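Local coordinates for peptidoglycan-recognition protein SD (Drosophila melanogaster, PDB 2RKQ) that recognises bacterial peptidoglycan as a secreted innate immune sensor and activates the Toll pathway against Gram-positive bacteria, at residues R109-K113 with E114-A118; I65-H68 with Y69-G72; E152-Y155 with A156-Q160. One frame throughout, in Å; residues are numbered along the deposited sequence. Where two conformers were deposited one is given.

How the interactions relate
The three contacts are local and follow one another along the chain, with interaction 2 first and interaction 3 last. Interaction 1 sits between the other two. It starts the helix 113-128, which lies against the mixed sheet. Its centre is about 15 Å from that of interaction 2, which leads into strand 69-71; I71 packs on A115 and A118 there. Interaction 3 runs along helix 152-158 and on to Q160, with its centre about 11 Å from that of interaction 1. A110 touches L157 and P111 touches L154. Interactions 2 and 3 do not meet, their nearest atoms being about 8 Å apart. None of the three includes a bound ligand.

Interaction 1. Residues R109-K113 with E114-A118; sequences RAPNK and EALDA
N112 passes its carbonyl to the first turn of a helix that the residues E114-A118 continue. L116 N donates to N112 O at 3.0 Å, with an N-H...O angle of 165°. A115 N reaches the same oxygen, but only as a weak bond. One residue on, D117 N donates to K113 O at 2.8 Å. The residues before N112 run in an extended course and carry P111 up to the helix start.

N112 holds the N-cap position, yet its side chain makes no capping bond. Its ND2 turns instead to G73 O.

P111 and L116 form a hydrophobic staple, the pairing of the residue before the N-cap with the fourth residue of the helix. The two side chains cross at about a right angle, and P111 CG meets L116 CD2 at 4.1 Å. The other branch of L116, CD1, lies 3.6 Å from P111 O. P111 CB also touches A115 CB at 4.1 Å. P111, A115 and L116 all rest on F102 of strand 97-102, and L116 also touches L154 of the helix 152-158. The staple thus joins the helix start to the sheet and to a second helix.

On the more exposed side, K113 and D117 form a salt bridge one turn apart. K113 extends with CG anti to its backbone nitrogen (chi1 170°) and bends at the last torsion (chi4 -73°). That brings NZ to 2.7 Å from D117 OD2, on the syn lone pair of the carboxylate oxygen.

Interaction 2. Residues I65-H68 with Y69-G72; sequences IGYH and YLIG
Y69 follows directly on H68, and the root of its ring lies against the H68 carbonyl. H68 O sits over one face, 3.2 Å from Y69 CG; the rest of the ring leads away. The hydroxyl at the far end of Y69 is hydrogen-bonded to Q131 NE2, and the side chain also touches L122 of the helix 113-128. H68 CB comes within 4.0 Å of Y69 CD1. The imidazole leads away, and its ND1 has weak bonds to the carbonyls of R81 and S82.

The end of the L70 side chain reaches back to the loop. Its CD1 meets I65 CD1 tip to tip at 3.8 Å. The ethyl arm of I65 is stretched out to get there, with CG1 anti to the backbone nitrogen (chi1 -162°). The same L70 methyl reaches Y67 CB at 4.0 Å, while CD2 approaches the Y67 ring obliquely. M49 of the helix 42-58 touches both I65 and L70.

I71 packs on A115, A118 and A119 of the helix 113-128. Successive residues of this strand therefore serve two different helices, as expected of the PGRP domain of the amidase 2 family, a central sheet flanked by helices.

No hydrogen bond joins the two segments. Their backbones pair with other strands and loops, H68 and Y69 both with G99. The buried contact between I65, Y67 and L70 is purely apolar, so it depends on fit and not on polar direction.

Interaction 3. Residues E152-Y155 with A156-Q160; sequences EALY and ALIQQ
Y155 and Q159 stand one turn apart, and they are joined by backbone and side chain alike. Q159 N donates to Y155 O at 3.0 Å. The preceding residues are bonded in the same i to i+4 way. A156 N reaches E152 O at 2.9 Å, and I158 N reaches L154 O at 3.0 Å. L157 N is held less firmly: its bond to A153 O is weak and long at 3.4 Å, and a second weak bond goes to L154 O. That oxygen thus accepts from two amides. Q160 N donates to L157 O. At the other end, E152 N donates to E107 OE2, and E152 OE1 forms salt bridges with K148 and R142.

The side chain of Q159 lies over one face of the Y155 ring. Its CG makes a CH-pi contact, 4.0 Å from the centroid of the Y155 ring and 17° off the normal, and the amide beyond stacks with its plane 24° from that of the ring. Y155 leans toward the C-terminal end of the helix, with CG anti to the backbone nitrogen (chi1 -174°). I158 CD1 comes at the ring obliquely near CD2. Deeper in, L154 CD1 touches I158 CG2 at 3.8 Å. L157 packs on L116 of the helix 113-128, a contact that joins the two helices.

One water lies at the edge of the Y155 ring, in its plane. It is 2.5 Å from Y155 OH, a short bond. It also donates weakly to Q159 OE1 at 3.5 Å. The polar ends of the pair are thus bridged only loosely by the water. The CH-pi contact and the amide stack should therefore do most to hold the tyrosine's orientation, without any direct side-chain hydrogen bond.

Interaction 1. Residues R109-K113 with E114-A118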
# COMPACT_ATOMS: atom_id res chain seq x y z
N ARG A 109 -1.61 13.15 12.16
CA ARG A 109 -2.67 13.70 11.36
C ARG A 109 -3.06 12.68 10.31
O ARG A 109 -2.24 11.84 9.92
CB ARG A 109 -2.24 15.02 10.71
CG ARG A 109 -1.25 14.88 9.59
CD ARG A 109 -0.85 16.26 9.02
NE ARG A 109 -1.94 16.93 8.32
CZ ARG A 109 -1.94 18.22 7.99
NH1 ARG A 109 -0.90 19.00 8.31
NH2 ARG A 109 -2.98 18.75 7.35
N ALA A 110 -4.32 12.74 9.89
CA ALA A 110 -4.85 11.85 8.85
C ALA A 110 -4.33 12.25 7.47
O ALA A 110 -3.97 13.41 7.25
CB ALA A 110 -6.37 11.90 8.84
N PRO A 111 -4.30 11.28 6.53
CA PRO A 111 -4.07 11.63 5.14
C PRO A 111 -5.15 12.60 4.64
O PRO A 111 -6.23 12.71 5.26
CB PRO A 111 -4.23 10.29 4.41
CG PRO A 111 -3.92 9.24 5.46
CD PRO A 111 -4.49 9.83 6.72
N ASN A 112 -4.85 13.27 3.53
CA ASN A 112 -5.79 14.16 2.85
C ASN A 112 -7.04 13.40 2.43
O ASN A 112 -6.97 12.21 2.12
CB ASN A 112 -5.12 14.77 1.61
CG ASN A 112 -3.92 15.64 1.94
OD1 ASN A 112 -3.78 16.13 3.07
ND2 ASN A 112 -3.07 15.87 0.96
N LYS A 113 -8.17 14.10 2.37
CA LYS A 113 -9.41 13.47 1.93
C LYS A 113 -9.26 12.78 0.58
O LYS A 113 -9.77 11.68 0.39
CB LYS A 113 -10.57 14.48 1.87
CG LYS A 113 -11.83 13.93 1.18
CD LYS A 113 -12.91 14.98 1.06
CE LYS A 113 -14.18 14.38 0.52
NZ LYS A 113 -14.11 14.05 -0.93
N GLU A 114 -8.56 13.43 -0.37
CA GLU A 114 -8.39 12.84 -1.70
C GLU A 114 -7.67 11.51 -1.62
O GLU A 114 -7.98 10.60 -2.38
CB GLU A 114 -7.63 13.77 -2.62
CG GLU A 114 -8.43 14.98 -3.05
CD GLU A 114 -8.44 16.02 -1.97
OE1 GLU A 114 -7.53 15.99 -1.10
OE2 GLU A 114 -9.37 16.88 -2.00
N ALA A 115 -6.71 11.39 -0.72
CA ALA A 115 -5.99 10.13 -0.54
C ALA A 115 -6.89 9.07 0.07
O ALA A 115 -6.89 7.93 -0.37
CB ALA A 115 -4.77 10.34 0.31
N LEU A 116 -7.66 9.46 1.07
CA LEU A 116 -8.59 8.51 1.68
C LEU A 116 -9.64 8.05 0.70
O LEU A 116 -9.95 6.87 0.65
CB LEU A 116 -9.26 9.11 2.92
CG LEU A 116 -8.30 9.48 4.05
CD1 LEU A 116 -9.02 10.37 5.04
CD2 LEU A 116 -7.85 8.23 4.75
N ASP A 117 -10.19 8.99 -0.09
CA ASP A 117 -11.16 8.61 -1.13
C ASP A 117 -10.54 7.63 -2.10
O ASP A 117 -11.15 6.63 -2.46
CB ASP A 117 -11.62 9.82 -1.92
CG ASP A 117 -12.53 10.74 -1.15
OD1 ASP A 117 -13.04 10.36 -0.05
OD2 ASP A 117 -12.75 11.85 -1.66
N ALA A 118 -9.31 7.93 -2.52
CA ALA A 118 -8.59 7.09 -3.47
C ALA A 118 -8.42 5.66 -2.93
O ALA A 118 -8.62 4.68 -3.67
CB ALA A 118 -7.24 7.72 -3.79

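Interaction 2. Residues I65-H68 with Y69-G72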
# COMPACT_ATOMS: atom_id res chain seq x y z
N ILE A 65 9.90 -2.20 -4.78
CA ILE A 65 9.08 -1.48 -3.81
C ILE A 65 8.14 -2.49 -3.14
O ILE A 65 7.67 -3.41 -3.79
CB ILE A 65 8.32 -0.33 -4.50
CG1 ILE A 65 7.83 0.69 -3.47
CG2 ILE A 65 7.27 -0.85 -5.52
CD1 ILE A 65 7.44 2.00 -4.14
N GLY A 66 7.91 -2.34 -1.84
CA GLY A 66 7.33 -3.43 -1.06
C GLY A 66 5.83 -3.60 -1.14
O GLY A 66 5.29 -4.61 -0.68
N TYR A 67 5.16 -2.60 -1.69
CA TYR A 67 3.69 -2.53 -1.68
C TYR A 67 3.12 -2.73 -3.07
O TYR A 67 3.81 -2.56 -4.09
CB TYR A 67 3.26 -1.16 -1.13
CG TYR A 67 3.69 -0.99 0.29
CD1 TYR A 67 4.77 -0.20 0.62
CD2 TYR A 67 3.03 -1.65 1.32
CE1 TYR A 67 5.18 -0.08 1.93
CE2 TYR A 67 3.44 -1.55 2.62
CZ TYR A 67 4.50 -0.75 2.92
OH TYR A 67 4.87 -0.67 4.25
N HIS A 68 1.83 -3.10 -3.10
CA HIS A 68 1.10 -3.24 -4.35
C HIS A 68 0.60 -1.92 -4.89
O HIS A 68 0.52 -1.73 -6.11
CB HIS A 68 -0.05 -4.22 -4.18
CG HIS A 68 0.42 -5.54 -3.67
ND1 HIS A 68 1.00 -6.49 -4.47
CD2 HIS A 68 0.49 -6.01 -2.41
CE1 HIS A 68 1.38 -7.51 -3.72
NE2 HIS A 68 1.08 -7.24 -2.46
N TYR A 69 0.21 -1.02 -3.97
CA TYR A 69 -0.25 0.30 -4.36
C TYR A 69 0.21 1.29 -3.32
O TYR A 69 0.30 0.95 -2.13
CB TYR A 69 -1.77 0.35 -4.39
CG TYR A 69 -2.40 -0.49 -5.46
CD1 TYR A 69 -3.03 -1.71 -5.14
CD2 TYR A 69 -2.41 -0.07 -6.78
CE1 TYR A 69 -3.63 -2.49 -6.13
CE2 TYR A 69 -3.02 -0.83 -7.78
CZ TYR A 69 -3.64 -2.04 -7.43
OH TYR A 69 -4.25 -2.81 -8.41
N LEU A 70 0.48 2.51 -3.76
CA LEU A 70 0.80 3.61 -2.84
C LEU A 70 -0.06 4.79 -3.19
O LEU A 70 -0.43 4.97 -4.35
CB LEU A 70 2.28 3.99 -2.94
CG LEU A 70 3.17 2.87 -2.39
CD1 LEU A 70 3.67 1.98 -3.54
CD2 LEU A 70 4.31 3.43 -1.57
N ILE A 71 -0.38 5.59 -2.19
CA ILE A 71 -1.32 6.69 -2.39
C ILE A 71 -0.69 8.01 -1.97
O ILE A 71 -0.29 8.18 -0.82
CB ILE A 71 -2.62 6.46 -1.61
CG1 ILE A 71 -3.21 5.07 -1.95
CG2 ILE A 71 -3.63 7.56 -1.95
CD1 ILE A 71 -4.45 4.73 -1.18
N GLY A 72 -0.54 8.90 -2.94
CA GLY A 72 0.10 10.18 -2.66
C GLY A 72 -0.87 11.15 -2.03
O GLY A 72 -2.09 10.98 -2.10

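Interaction 3. Residues E152-Y155 with A156-Q160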
# COMPACT_ATOMS: atom_id res chain seq x y z
N GLU A 152 -1.12 6.30 14.10
CA GLU A 152 -2.33 6.29 14.90
C GLU A 152 -3.54 6.90 14.20
O GLU A 152 -4.65 6.34 14.27
CB GLU A 152 -2.12 7.02 16.23
CG GLU A 152 -1.11 6.39 17.17
CD GLU A 152 -1.51 5.01 17.68
OE1 GLU A 152 -0.60 4.20 17.94
OE2 GLU A 152 -2.73 4.73 17.85
N ALA A 153 -3.35 8.04 13.54
CA ALA A 153 -4.49 8.77 12.98
C ALA A 153 -5.09 8.00 11.82
O ALA A 153 -6.31 7.90 11.68
CB ALA A 153 -4.08 10.17 12.53
N LEU A 154 -4.22 7.45 10.98
CA LEU A 154 -4.72 6.68 9.85
C LEU A 154 -5.30 5.34 10.31
O LEU A 154 -6.35 4.90 9.81
CB LEU A 154 -3.61 6.52 8.81
CG LEU A 154 -3.93 5.62 7.62
CD1 LEU A 154 -5.25 6.00 6.91
CD2 LEU A 154 -2.78 5.72 6.64
N TYR A 155 -4.65 4.70 11.26
CA TYR A 155 -5.18 3.45 11.81
C TYR A 155 -6.58 3.63 12.38
O TYR A 155 -7.47 2.83 12.11
CB TYR A 155 -4.25 2.87 12.87
CG TYR A 155 -4.68 1.51 13.36
CD1 TYR A 155 -5.11 1.34 14.68
CD2 TYR A 155 -4.71 0.41 12.50
CE1 TYR A 155 -5.50 0.09 15.14
CE2 TYR A 155 -5.10 -0.84 12.95
CZ TYR A 155 -5.50 -0.98 14.27
OH TYR A 155 -5.89 -2.23 14.72
N ALA A 156 -6.80 4.73 13.09
CA ALA A 156 -8.13 5.00 13.67
C ALA A 156 -9.21 5.10 12.60
O ALA A 156 -10.36 4.69 12.81
CB ALA A 156 -8.09 6.27 14.47
N LEU A 157 -8.83 5.66 11.46
CA LEU A 157 -9.76 5.80 10.35
C LEU A 157 -10.07 4.44 9.72
O LEU A 157 -11.25 4.10 9.51
CB LEU A 157 -9.21 6.77 9.29
CG LEU A 157 -9.10 8.24 9.70
CD1 LEU A 157 -8.45 9.02 8.55
CD2 LEU A 157 -10.49 8.82 10.05
N ILE A 158 -9.02 3.67 9.42
CA ILE A 158 -9.25 2.40 8.72
C ILE A 158 -10.04 1.42 9.59
O ILE A 158 -10.80 0.60 9.08
CB ILE A 158 -7.96 1.75 8.14
CG1 ILE A 158 -7.03 1.25 9.23
CG2 ILE A 158 -7.24 2.73 7.24
CD1 ILE A 158 -6.95 -0.24 9.32
N GLN A 159 -9.91 1.53 10.92
CA GLN A 159 -10.71 0.66 11.79
C GLN A 159 -12.20 0.88 11.58
O GLN A 159 -13.01 0.04 11.98
CB GLN A 159 -10.39 0.92 13.26
CG GLN A 159 -9.04 0.43 13.71
CD GLN A 159 -8.86 0.61 15.18
OE1 GLN A 159 -8.81 -0.36 15.94
NE2 GLN A 159 -8.80 1.86 15.61
N GLN A 160 -12.56 2.03 11.03
CA GLN A 160 -13.96 2.34 10.80
C GLN A 160 -14.47 1.89 9.44
O GLN A 160 -15.68 1.95 9.17
CB GLN A 160 -14.25 3.84 10.92
CG GLN A 160 -13.74 4.47 12.20
CD GLN A 160 -13.82 6.00 12.21
OE1 GLN A 160 -13.87 6.62 13.28
NE2 GLN A 160 -13.82 6.62 11.03
O HOH W 1 -6.56 -2.72 17.13